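Local coordinates for foldase protein PrsA (Streptococcus pneumoniae, PDB 5TVL) that probably assists the folding of secreted proteins outside the cell membrane, as a lipoprotein with peptidyl-prolyl cis-trans isomerase activity, at residues G1-L4 with D10-T13; S46-K51 with S89-L94; E59-K62 with N67-R70; K110-E115 with E228-V233; V195-G200 with S206-V211. One frame throughout, in Å; residues are numbered along the deposited sequence.

Interaction 1. Residues G1-L4 with D10-T13; sequences GADL and DVIT
Asp3 and Thr13 sit opposite each other as an antiparallel non-hydrogen-bonded pair, with their CA atoms 4.2 Å apart and their side chains diverging. They belong to the hairpin of strands 3-7 and 10-13. The carboxylate of Asp3 reaches across with its two oxygens to different neighbours: OD1 meets the methyl CG2 of Thr13 at 3.6 Å, while OD2 rests beside Val11, 3.9 Å from CG1. Thr13 OG1 lies between the backbone N and the carbonyl carbon (chi1 70°), which puts CG2 anti to the carbonyl carbon and leaves OG1 to cap the following helix as an N-cap. The backbone N-H of Thr13 is itself accepted by Gln16 OE1, from the first turn of that helix. Next to this pair, Leu4 N donates to Ile12 O over 2.8 Å, in a somewhat bent bond (155° at the hydrogen). The Leu4 side chain runs beside Thr13, with CG 4.1 Å from Thr13 C, and also touches Phe17 and Tyr18 of the second subunit. The contact thus combines one backbone bond between these segments, oxygen-methyl touches and the packing of Leu4, and Asp3 finds no charged partner on strand 10-13.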
# COMPACT_ATOMS: atom_id res chain seq x y z
N GLY A 1 21.91 -37.25 17.82
CA GLY A 1 22.62 -35.93 17.86
C GLY A 1 24.12 -36.06 17.63
O GLY A 1 24.75 -36.98 18.15
N ALA A 2 24.68 -35.12 16.87
CA ALA A 2 26.10 -35.12 16.48
C ALA A 2 26.85 -33.96 17.12
O ALA A 2 26.26 -33.14 17.84
CB ALA A 2 26.22 -35.05 14.96
N ASP A 3 28.15 -33.90 16.88
CA ASP A 3 29.01 -32.81 17.33
C ASP A 3 29.19 -31.79 16.21
O ASP A 3 29.44 -32.17 15.06
CB ASP A 3 30.38 -33.35 17.76
CG ASP A 3 30.30 -34.28 18.97
OD1 ASP A 3 29.23 -34.38 19.60
OD2 ASP A 3 31.33 -34.91 19.29
N LEU A 4 29.05 -30.50 16.55
CA LEU A 4 29.17 -29.40 15.59
C LEU A 4 30.57 -28.77 15.60
O LEU A 4 31.10 -28.42 14.54
CB LEU A 4 28.13 -28.32 15.89
CG LEU A 4 26.67 -28.75 16.08
CD1 LEU A 4 25.78 -27.52 16.24
CD2 LEU A 4 26.18 -29.62 14.93
N ASP A 10 37.40 -30.86 24.39
CA ASP A 10 36.01 -30.38 24.51
C ASP A 10 35.30 -30.33 23.15
O ASP A 10 35.95 -30.16 22.11
CB ASP A 10 35.99 -28.98 25.15
CG ASP A 10 34.91 -28.83 26.21
OD1 ASP A 10 33.77 -29.30 25.98
OD2 ASP A 10 35.20 -28.24 27.27
N VAL A 11 33.98 -30.47 23.17
CA VAL A 11 33.13 -30.35 21.97
C VAL A 11 31.84 -29.57 22.24
O VAL A 11 31.39 -29.47 23.39
CB VAL A 11 32.73 -31.74 21.37
CG1 VAL A 11 33.90 -32.37 20.62
CG2 VAL A 11 32.20 -32.68 22.45
N ILE A 12 31.27 -29.00 21.18
CA ILE A 12 29.92 -28.42 21.20
C ILE A 12 29.03 -29.38 20.43
O ILE A 12 29.26 -29.64 19.25
CB ILE A 12 29.86 -27.02 20.54
CG1 ILE A 12 30.83 -26.05 21.23
CG2 ILE A 12 28.44 -26.45 20.58
CD1 ILE A 12 30.99 -24.71 20.54
N THR A 13 28.01 -29.91 21.11
CA THR A 13 27.04 -30.82 20.50
C THR A 13 25.88 -30.03 19.89
O THR A 13 25.66 -28.86 20.21
CB THR A 13 26.48 -31.84 21.51
OG1 THR A 13 25.63 -31.18 22.46
CG2 THR A 13 27.60 -32.56 22.24

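Interaction 2. Residues S46-K51 with S89-L94; sequences SELDDK and SKLVEL
Lys90 and Leu91 receive Leu48 on the flank of helix 79-102, an example of an interhelical linker laid against a long helix: residues 46-49 lie in the connection from helix 25-44 to helix 50-64. At Lys90 the aliphatic root does the touching, CB lying 3.7 Å from Leu48 CD2, with the two side chains crossing at about a right angle. The rest of the lysine then leads away, and its NZ bonds to Thr56 OG1 on helix 50-64, beyond the linker. Leu91 approaches Leu48 from another side. Its CD2 comes within 3.7 Å of Leu48 CB and is equally close to CD2, and the same leucine also packs on Glu41 and Tyr44 of helix 25-44, so it is met by both the linker and helix 25-44. Leu48 can reach both residues because its CG is anti to the backbone N (chi1 -175°), which carries the branch toward the helix. One turn on from Lys90, Leu94 points back toward the linker and its side chain crosses that of Glu47 at a slant, while Tyr44 supports it from helix 25-44. The acid end of Glu47 has a stronger partner, since OE1 forms a salt bridge with Lys98 NZ. Its other oxygen, OE2, passes 4.0 Å from Leu94 CD2.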
# COMPACT_ATOMS: atom_id res chain seq x y z
N SER A 46 -2.20 -29.79 -2.01
CA SER A 46 -2.71 -30.48 -3.21
C SER A 46 -3.21 -29.55 -4.32
O SER A 46 -3.11 -29.90 -5.50
CB SER A 46 -3.84 -31.44 -2.81
OG SER A 46 -4.78 -30.81 -1.96
N GLU A 47 -3.75 -28.39 -3.95
CA GLU A 47 -4.27 -27.42 -4.92
C GLU A 47 -3.19 -26.73 -5.75
O GLU A 47 -3.47 -26.27 -6.87
CB GLU A 47 -5.10 -26.34 -4.22
CG GLU A 47 -6.32 -26.88 -3.49
CD GLU A 47 -7.22 -25.79 -2.98
OE1 GLU A 47 -7.45 -25.74 -1.75
OE2 GLU A 47 -7.70 -24.98 -3.80
N LEU A 48 -1.97 -26.64 -5.21
CA LEU A 48 -0.91 -25.86 -5.84
C LEU A 48 -0.03 -26.72 -6.74
O LEU A 48 0.51 -27.74 -6.31
CB LEU A 48 -0.05 -25.18 -4.76
CG LEU A 48 1.05 -24.22 -5.22
CD1 LEU A 48 0.53 -23.17 -6.21
CD2 LEU A 48 1.66 -23.55 -4.01
N ASP A 49 0.10 -26.27 -7.99
CA ASP A 49 0.95 -26.93 -8.99
C ASP A 49 2.40 -26.48 -8.81
O ASP A 49 2.66 -25.32 -8.46
CB ASP A 49 0.44 -26.56 -10.40
CG ASP A 49 1.06 -27.41 -11.50
OD1 ASP A 49 1.51 -28.55 -11.23
OD2 ASP A 49 1.10 -26.93 -12.65
N ASP A 50 3.34 -27.39 -9.06
CA ASP A 50 4.78 -27.08 -8.95
C ASP A 50 5.32 -26.19 -10.09
O ASP A 50 6.40 -25.63 -9.94
CB ASP A 50 5.61 -28.36 -8.86
CG ASP A 50 5.46 -29.06 -7.53
OD1 ASP A 50 5.83 -28.46 -6.50
OD2 ASP A 50 4.97 -30.21 -7.51
N LYS A 51 4.60 -26.09 -11.20
CA LYS A 51 5.01 -25.25 -12.33
C LYS A 51 5.08 -23.76 -11.98
O LYS A 51 6.03 -23.08 -12.37
CB LYS A 51 4.07 -25.46 -13.53
CG LYS A 51 4.52 -24.79 -14.82
CD LYS A 51 3.75 -25.32 -16.03
CE LYS A 51 4.10 -24.56 -17.30
NZ LYS A 51 5.53 -24.72 -17.69
N SER A 89 4.28 -19.26 0.74
CA SER A 89 3.69 -17.96 0.41
C SER A 89 2.49 -18.09 -0.52
O SER A 89 1.45 -17.47 -0.30
CB SER A 89 4.74 -17.04 -0.22
OG SER A 89 4.13 -15.96 -0.91
N LYS A 90 2.65 -18.90 -1.57
CA LYS A 90 1.57 -19.16 -2.51
C LYS A 90 0.39 -19.88 -1.86
O LYS A 90 -0.75 -19.58 -2.18
CB LYS A 90 2.08 -19.93 -3.73
CG LYS A 90 2.89 -19.08 -4.69
CD LYS A 90 3.19 -19.82 -5.98
CE LYS A 90 4.27 -19.12 -6.79
NZ LYS A 90 3.89 -17.75 -7.22
N LEU A 91 0.67 -20.82 -0.95
CA LEU A 91 -0.40 -21.51 -0.21
C LEU A 91 -1.13 -20.60 0.79
O LEU A 91 -2.31 -20.82 1.07
CB LEU A 91 0.16 -22.75 0.52
CG LEU A 91 0.65 -23.90 -0.38
CD1 LEU A 91 1.34 -24.97 0.45
CD2 LEU A 91 -0.48 -24.49 -1.20
N VAL A 92 -0.43 -19.60 1.33
CA VAL A 92 -1.05 -18.62 2.22
C VAL A 92 -1.99 -17.69 1.44
O VAL A 92 -3.17 -17.56 1.78
CB VAL A 92 0.02 -17.81 3.01
CG1 VAL A 92 -0.59 -16.62 3.74
CG2 VAL A 92 0.73 -18.72 4.01
N GLU A 93 -1.47 -17.05 0.39
CA GLU A 93 -2.27 -16.12 -0.41
C GLU A 93 -3.44 -16.82 -1.11
O GLU A 93 -4.49 -16.22 -1.32
CB GLU A 93 -1.40 -15.35 -1.41
CG GLU A 93 -0.90 -16.14 -2.61
CD GLU A 93 0.19 -15.43 -3.39
OE1 GLU A 93 1.14 -14.91 -2.77
OE2 GLU A 93 0.11 -15.41 -4.64
N LEU A 94 -3.26 -18.10 -1.47
CA LEU A 94 -4.34 -18.96 -1.95
C LEU A 94 -5.45 -19.10 -0.89
O LEU A 94 -6.62 -18.92 -1.21
CB LEU A 94 -3.79 -20.33 -2.35
CG LEU A 94 -4.66 -21.43 -2.97
CD1 LEU A 94 -3.79 -22.39 -3.77
CD2 LEU A 94 -5.47 -22.21 -1.93

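Interaction 3. Residues E59-K62 with N67-R70; sequences EEKK and NYQR
Tyr68 gives its hydroxyl proton to Glu60 in a hydrogen bond of 2.7 Å between OH and OE2, spanning the short connection from helix 50-64 to helix 68-74. The approach is not a conventional in-plane one. Carboxylate and ring stand almost perpendicular, 84° apart, and the hydroxyl meets OE2 from above the carboxylate plane, 69° out of it, while OE2 itself lies in the plane of the ring at its edge, 3.2 Å from Tyr68 CE1. The CG of Glu60 adds a hydrocarbon touch, 3.6 Å from the same ring carbon. Over one face of the ring sits the backbone of the helix: Lys61 CA is 4.2 Å from the Tyr68 centroid, a CH-pi contact, and Lys61 CG reaches CD2 at 4.0 Å before its chain bends away. The ring is delivered to this spot by its first torsion, with CG anti to the backbone N (chi1 -165°).

Farther out, helix 79-102 closes over the pair. Arg82 NH2 forms a salt bridge with Glu60 OE1 and its side chain touches Tyr68, and Leu79 packs on the tyrosine too. Glu60 OE2 also binds a glycerol molecule, probably from the crystallisation liquor. With the tyrosine hydroxyl and glycerol on OE2 and the arginine on OE1, this buried carboxylate probably remains ionised, and the two helices are joined across their short connection by a polar bond and ring packing.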
# COMPACT_ATOMS: atom_id res chain seq x y z
N GLU A 59 12.14 -16.85 -12.42
CA GLU A 59 12.07 -15.38 -12.53
C GLU A 59 13.02 -14.73 -11.52
O GLU A 59 13.76 -13.80 -11.86
CB GLU A 59 10.62 -14.90 -12.30
CG GLU A 59 10.39 -13.39 -12.26
CD GLU A 59 10.79 -12.67 -13.54
OE1 GLU A 59 10.78 -13.29 -14.62
OE2 GLU A 59 11.11 -11.46 -13.46
N GLU A 60 13.00 -15.24 -10.30
CA GLU A 60 13.84 -14.73 -9.21
C GLU A 60 15.33 -14.90 -9.51
O GLU A 60 16.12 -14.00 -9.24
CB GLU A 60 13.47 -15.43 -7.90
CG GLU A 60 13.87 -14.70 -6.64
CD GLU A 60 13.36 -15.39 -5.40
OE1 GLU A 60 12.14 -15.66 -5.31
OE2 GLU A 60 14.17 -15.68 -4.49
N LYS A 61 15.70 -16.04 -10.09
CA LYS A 61 17.09 -16.31 -10.46
C LYS A 61 17.58 -15.37 -11.57
O LYS A 61 18.75 -14.96 -11.55
CB LYS A 61 17.26 -17.77 -10.89
CG LYS A 61 18.71 -18.25 -10.96
CD LYS A 61 18.80 -19.71 -11.36
CE LYS A 61 18.32 -20.65 -10.26
NZ LYS A 61 18.65 -22.07 -10.54
N LYS A 62 16.71 -15.03 -12.52
CA LYS A 62 17.04 -14.06 -13.57
C LYS A 62 17.24 -12.65 -13.02
O LYS A 62 18.16 -11.95 -13.43
CB LYS A 62 15.96 -14.02 -14.66
CG LYS A 62 15.93 -15.23 -15.58
CD LYS A 62 15.15 -14.96 -16.85
CE LYS A 62 15.97 -14.16 -17.86
NZ LYS A 62 15.24 -13.92 -19.13
N ASN A 67 24.33 -12.81 -8.43
CA ASN A 67 24.08 -12.38 -7.04
C ASN A 67 23.22 -13.37 -6.24
O ASN A 67 23.22 -13.31 -5.01
CB ASN A 67 23.38 -11.02 -6.99
CG ASN A 67 24.28 -9.87 -7.41
OD1 ASN A 67 24.20 -9.39 -8.54
ND2 ASN A 67 25.12 -9.41 -6.50
N TYR A 68 22.47 -14.25 -6.91
CA TYR A 68 21.40 -14.99 -6.26
C TYR A 68 21.88 -15.87 -5.10
O TYR A 68 21.35 -15.77 -4.00
CB TYR A 68 20.61 -15.83 -7.28
CG TYR A 68 19.27 -16.35 -6.79
CD1 TYR A 68 18.36 -15.51 -6.16
CD2 TYR A 68 18.90 -17.68 -6.99
CE1 TYR A 68 17.13 -15.98 -5.72
CE2 TYR A 68 17.67 -18.16 -6.56
CZ TYR A 68 16.78 -17.31 -5.92
OH TYR A 68 15.57 -17.79 -5.49
N GLN A 69 22.89 -16.70 -5.35
CA GLN A 69 23.45 -17.59 -4.31
C GLN A 69 23.90 -16.78 -3.10
O GLN A 69 23.59 -17.13 -1.95
CB GLN A 69 24.62 -18.40 -4.88
CG GLN A 69 25.06 -19.58 -4.01
CD GLN A 69 24.11 -20.78 -4.06
OE1 GLN A 69 23.09 -20.77 -4.75
NE2 GLN A 69 24.46 -21.83 -3.31
N ARG A 70 24.62 -15.69 -3.37
CA ARG A 70 25.07 -14.73 -2.35
C ARG A 70 23.90 -14.10 -1.57
O ARG A 70 23.97 -13.95 -0.35
CB ARG A 70 25.93 -13.66 -3.04
CG ARG A 70 26.71 -12.74 -2.13
CD ARG A 70 27.90 -12.09 -2.85
NE ARG A 70 27.60 -11.64 -4.22
CZ ARG A 70 27.95 -12.27 -5.35
NH1 ARG A 70 28.62 -13.42 -5.35
NH2 ARG A 70 27.62 -11.73 -6.53

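Interaction 4. Residues K110-E115 with E228-V233; sequences KKAFDE and EKLKTV
Ala112 presents its methyl to Leu230, and the close approach of the two backbones, with CA atoms 6.2 Å apart, is consistent with so small a residue at this position. Leu230 CD2 lies 3.9 Å from Ala112 CB and 3.5 Å from Ala112 O, so one branch of the leucine sits against the methyl and the peptide carbonyl together. The other branch goes to Phe113: Leu230 CD1 is 3.7 Å from both CA and CB of Phe113. Helix 106-115 leads, after a short connection, into strand 120-127 of the parvulin-type domain, and helix 227-239 follows strand 207-216, the last strand of that sheet along the chain, so this contact ties together the helices on which the chain enters and leaves that domain. The phenyl group of Phe113 is carried past the leucine by a first torsion that sets CG anti to the backbone N (chi1 179°), and it meets Leu230 CD1 obliquely through ring carbon CD1 at 4.2 Å. The ring also makes a cation-pi interaction with Lys219, and Gln74 of the fourth subunit packs on the same phenylalanine. Farther along, at the end of helix 106-115, Glu115 OE2 and Lys111 NZ form a weak, long salt bridge (3.5 Å), one turn apart on the same helix.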
# COMPACT_ATOMS: atom_id res chain seq x y z
N LYS A 110 -21.67 -3.24 -3.09
CA LYS A 110 -22.44 -2.01 -3.31
C LYS A 110 -21.57 -0.77 -3.19
O LYS A 110 -21.64 0.13 -4.03
CB LYS A 110 -23.59 -1.93 -2.31
CG LYS A 110 -24.58 -0.80 -2.53
CD LYS A 110 -25.77 -0.95 -1.61
CE LYS A 110 -26.72 0.23 -1.72
NZ LYS A 110 -27.74 0.23 -0.63
N LYS A 111 -20.76 -0.73 -2.13
CA LYS A 111 -19.82 0.35 -1.88
C LYS A 111 -18.78 0.45 -3.00
O LYS A 111 -18.47 1.55 -3.46
CB LYS A 111 -19.12 0.14 -0.52
CG LYS A 111 -18.25 1.29 -0.04
CD LYS A 111 -18.05 1.22 1.47
CE LYS A 111 -17.06 2.27 1.97
NZ LYS A 111 -15.64 1.88 1.73
N ALA A 112 -18.27 -0.70 -3.43
CA ALA A 112 -17.34 -0.77 -4.57
C ALA A 112 -18.01 -0.32 -5.88
O ALA A 112 -17.43 0.45 -6.64
CB ALA A 112 -16.79 -2.18 -4.72
N PHE A 113 -19.23 -0.80 -6.12
CA PHE A 113 -20.01 -0.40 -7.30
C PHE A 113 -20.26 1.11 -7.34
O PHE A 113 -20.19 1.72 -8.41
CB PHE A 113 -21.34 -1.17 -7.34
CG PHE A 113 -22.24 -0.84 -8.50
CD1 PHE A 113 -21.73 -0.69 -9.80
CD2 PHE A 113 -23.62 -0.71 -8.31
CE1 PHE A 113 -22.58 -0.39 -10.86
CE2 PHE A 113 -24.46 -0.41 -9.37
CZ PHE A 113 -23.94 -0.25 -10.65
N ASP A 114 -20.52 1.71 -6.17
CA ASP A 114 -20.73 3.16 -6.05
C ASP A 114 -19.46 3.95 -6.40
O ASP A 114 -19.51 4.89 -7.19
CB ASP A 114 -21.19 3.50 -4.62
CG ASP A 114 -21.61 4.96 -4.47
OD1 ASP A 114 -22.53 5.39 -5.20
OD2 ASP A 114 -21.03 5.67 -3.62
N GLU A 115 -18.33 3.55 -5.81
CA GLU A 115 -17.05 4.26 -5.96
C GLU A 115 -16.35 4.00 -7.31
O GLU A 115 -15.52 4.81 -7.73
CB GLU A 115 -16.11 3.90 -4.81
CG GLU A 115 -16.61 4.36 -3.44
CD GLU A 115 -15.77 3.84 -2.28
OE1 GLU A 115 -14.53 3.72 -2.44
OE2 GLU A 115 -16.34 3.58 -1.21
N GLU A 228 -17.13 -8.71 -11.84
CA GLU A 228 -15.80 -9.33 -11.85
C GLU A 228 -14.67 -8.34 -11.53
O GLU A 228 -13.76 -8.67 -10.76
CB GLU A 228 -15.53 -10.03 -13.18
CG GLU A 228 -16.42 -11.23 -13.44
CD GLU A 228 -16.18 -12.37 -12.46
OE1 GLU A 228 -15.04 -12.86 -12.39
OE2 GLU A 228 -17.14 -12.77 -11.77
N LYS A 229 -14.73 -7.15 -12.13
CA LYS A 229 -13.75 -6.09 -11.83
C LYS A 229 -13.87 -5.60 -10.39
O LYS A 229 -12.86 -5.27 -9.76
CB LYS A 229 -13.88 -4.93 -12.81
CG LYS A 229 -13.42 -5.25 -14.23
CD LYS A 229 -13.42 -4.00 -15.10
CE LYS A 229 -12.67 -4.21 -16.41
NZ LYS A 229 -13.41 -5.05 -17.38
N LEU A 230 -15.10 -5.54 -9.87
CA LEU A 230 -15.33 -5.18 -8.46
C LEU A 230 -14.90 -6.29 -7.50
O LEU A 230 -14.44 -6.01 -6.40
CB LEU A 230 -16.80 -4.84 -8.23
CG LEU A 230 -17.34 -3.64 -9.01
CD1 LEU A 230 -18.85 -3.53 -8.83
CD2 LEU A 230 -16.65 -2.35 -8.60
N LYS A 231 -15.07 -7.54 -7.92
CA LYS A 231 -14.61 -8.70 -7.14
C LYS A 231 -13.09 -8.69 -6.97
O LYS A 231 -12.60 -8.92 -5.86
CB LYS A 231 -15.08 -10.00 -7.80
CG LYS A 231 -14.77 -11.28 -7.02
CD LYS A 231 -15.59 -12.45 -7.55
CE LYS A 231 -15.10 -13.79 -7.02
NZ LYS A 231 -14.02 -14.36 -7.87
N THR A 232 -12.35 -8.41 -8.04
CA THR A 232 -10.87 -8.43 -8.00
C THR A 232 -10.27 -7.33 -7.12
O THR A 232 -9.29 -7.58 -6.41
CB THR A 232 -10.24 -8.33 -9.41
OG1 THR A 232 -10.73 -7.18 -10.09
CG2 THR A 232 -10.54 -9.58 -10.23
N VAL A 233 -10.85 -6.13 -7.16
CA VAL A 233 -10.34 -4.99 -6.37
C VAL A 233 -10.59 -5.16 -4.86
O VAL A 233 -9.77 -4.73 -4.05
CB VAL A 233 -10.87 -3.61 -6.84
CG1 VAL A 233 -10.47 -3.35 -8.29
CG2 VAL A 233 -12.38 -3.46 -6.65

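Interaction 5. Residues V195-G200 with S206-V211; sequences VITATG and SQYYIV
Thr197 and Tyr208 adopt nearly the same first torsion, chi1 -50° for OG1 and -56° for the ring, and their side chains therefore run side by side in the same direction. The threonine's CG2 falls 3.5 Å from Tyr208 CE2, touching the ring obliquely. Two residues before Thr197, Val195 brings CG1 in at the edge of this ring, near its plane, 3.9 Å from Tyr208 CB. On the face of Ile196, Ala198 and Tyr209, the Tyr209 ring turns its edge to Ala198, whose CB sits in the ring plane 4.0 Å from CE1. Ile196 CD1 also packs on Val211 CG2.

These residues belong to the antiparallel hairpin of strands 196-198 and 207-216, which supplies one edge strand, 196-198, and its inner neighbour to the four-stranded parvulin-type sheet (order 166-169, 120-127, 207-216, 196-198). Ile196 and Tyr209 are a hydrogen-bonded pair: the amide of Ile196 gives a straight bond to Tyr209 O (2.9 Å, 179°), and Tyr209 N returns one to Ile196 O of 2.8 Å. Ala198 and Gln207 repeat the scheme, and Thr197 with Tyr208 forms the non-hydrogen-bonded pair between them. Helix 178-186 packs on Ile196, Tyr209 and Val211, while helix 130-139 lies against Val195 and Tyr208. Beyond the edge strand, Thr197 makes backbone hydrogen bonds with the third subunit, whose Lys62 packs on the same threonine.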
# COMPACT_ATOMS: atom_id res chain seq x y z
N VAL A 195 -1.99 21.27 -16.21
CA VAL A 195 -0.86 20.44 -15.77
C VAL A 195 -1.20 19.73 -14.45
O VAL A 195 -1.60 20.38 -13.47
CB VAL A 195 0.47 21.23 -15.62
CG1 VAL A 195 1.60 20.31 -15.14
CG2 VAL A 195 0.86 21.88 -16.94
N ILE A 196 -1.07 18.40 -14.46
CA ILE A 196 -1.20 17.56 -13.27
C ILE A 196 0.22 17.25 -12.83
O ILE A 196 1.10 17.06 -13.67
CB ILE A 196 -1.95 16.25 -13.59
CG1 ILE A 196 -3.36 16.55 -14.13
CG2 ILE A 196 -2.04 15.35 -12.36
CD1 ILE A 196 -3.86 15.54 -15.12
N THR A 197 0.44 17.18 -11.52
CA THR A 197 1.79 17.01 -10.96
C THR A 197 1.85 15.81 -10.01
O THR A 197 1.13 15.76 -9.01
CB THR A 197 2.23 18.28 -10.20
OG1 THR A 197 2.01 19.43 -11.04
CG2 THR A 197 3.70 18.22 -9.82
N ALA A 198 2.71 14.85 -10.35
CA ALA A 198 3.15 13.81 -9.42
C ALA A 198 4.40 14.37 -8.74
O ALA A 198 5.45 14.46 -9.37
CB ALA A 198 3.46 12.52 -10.15
N THR A 199 4.27 14.75 -7.47
CA THR A 199 5.30 15.53 -6.77
C THR A 199 6.62 14.77 -6.54
O THR A 199 6.66 13.53 -6.60
CB THR A 199 4.76 16.09 -5.43
OG1 THR A 199 5.59 17.16 -4.98
CG2 THR A 199 4.68 14.99 -4.35
N GLY A 200 7.68 15.52 -6.26
CA GLY A 200 9.02 14.96 -6.07
C GLY A 200 9.18 14.21 -4.76
O GLY A 200 9.25 14.84 -3.69
N SER A 206 9.82 14.27 -9.83
CA SER A 206 8.52 14.88 -10.10
C SER A 206 8.16 14.84 -11.58
O SER A 206 8.96 15.25 -12.43
CB SER A 206 8.47 16.33 -9.57
OG SER A 206 9.38 17.16 -10.27
N GLN A 207 6.97 14.32 -11.88
CA GLN A 207 6.46 14.20 -13.25
C GLN A 207 5.27 15.12 -13.43
O GLN A 207 4.58 15.47 -12.48
CB GLN A 207 6.05 12.75 -13.55
CG GLN A 207 7.16 11.70 -13.43
CD GLN A 207 8.17 11.73 -14.57
OE1 GLN A 207 8.83 12.74 -14.81
NE2 GLN A 207 8.31 10.60 -15.27
N TYR A 208 5.05 15.53 -14.68
CA TYR A 208 3.98 16.47 -15.03
C TYR A 208 3.18 15.88 -16.19
O TYR A 208 3.76 15.44 -17.18
CB TYR A 208 4.56 17.84 -15.38
CG TYR A 208 5.43 18.40 -14.27
CD1 TYR A 208 6.78 18.07 -14.19
CD2 TYR A 208 4.89 19.23 -13.29
CE1 TYR A 208 7.57 18.57 -13.16
CE2 TYR A 208 5.67 19.73 -12.26
CZ TYR A 208 7.02 19.39 -12.20
OH TYR A 208 7.81 19.87 -11.19
N TYR A 209 1.85 15.88 -16.06
CA TYR A 209 0.96 15.22 -17.01
C TYR A 209 -0.03 16.20 -17.61
O TYR A 209 -0.45 17.16 -16.96
CB TYR A 209 0.20 14.09 -16.33
CG TYR A 209 1.06 12.99 -15.75
CD1 TYR A 209 1.63 13.13 -14.49
CD2 TYR A 209 1.28 11.80 -16.44
CE1 TYR A 209 2.41 12.12 -13.94
CE2 TYR A 209 2.05 10.79 -15.91
CZ TYR A 209 2.62 10.95 -14.65
OH TYR A 209 3.39 9.96 -14.10
N ILE A 210 -0.39 15.97 -18.88
CA ILE A 210 -1.49 16.66 -19.54
C ILE A 210 -2.39 15.57 -20.11
O ILE A 210 -1.90 14.69 -20.82
CB ILE A 210 -1.00 17.60 -20.67
CG1 ILE A 210 0.00 18.63 -20.12
CG2 ILE A 210 -2.17 18.33 -21.32
CD1 ILE A 210 0.79 19.37 -21.19
N VAL A 211 -3.68 15.62 -19.80
CA VAL A 211 -4.64 14.58 -20.18
C VAL A 211 -5.66 15.13 -21.18
O VAL A 211 -6.11 16.27 -21.05
CB VAL A 211 -5.40 14.01 -18.95
CG1 VAL A 211 -6.31 12.85 -19.35
CG2 VAL A 211 -4.42 13.56 -17.88

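How the interactions relate
The five contacts are spread along an elongated chain, with no two touching. Interaction 1, the N-terminal hairpin, lies far out, its centre 63 Å from that of interaction 5 and on the opposite side of the chain's centre. Interactions 2 and 3 share helix 50-64 and have centres 21 Å apart, interaction 3 being nested in the loop that interaction 2 closes. Interaction 5, in the parvulin-type sheet, is likewise nested in the loop closed by interaction 4; the nearest atoms of interactions 4 and 5 are about 17 Å apart. Interactions 1, 3 and 5 are local, while interaction 4 joins the helices on either side of the domain in sequence. Interactions 3, 4 and 5 also reach the third subunit.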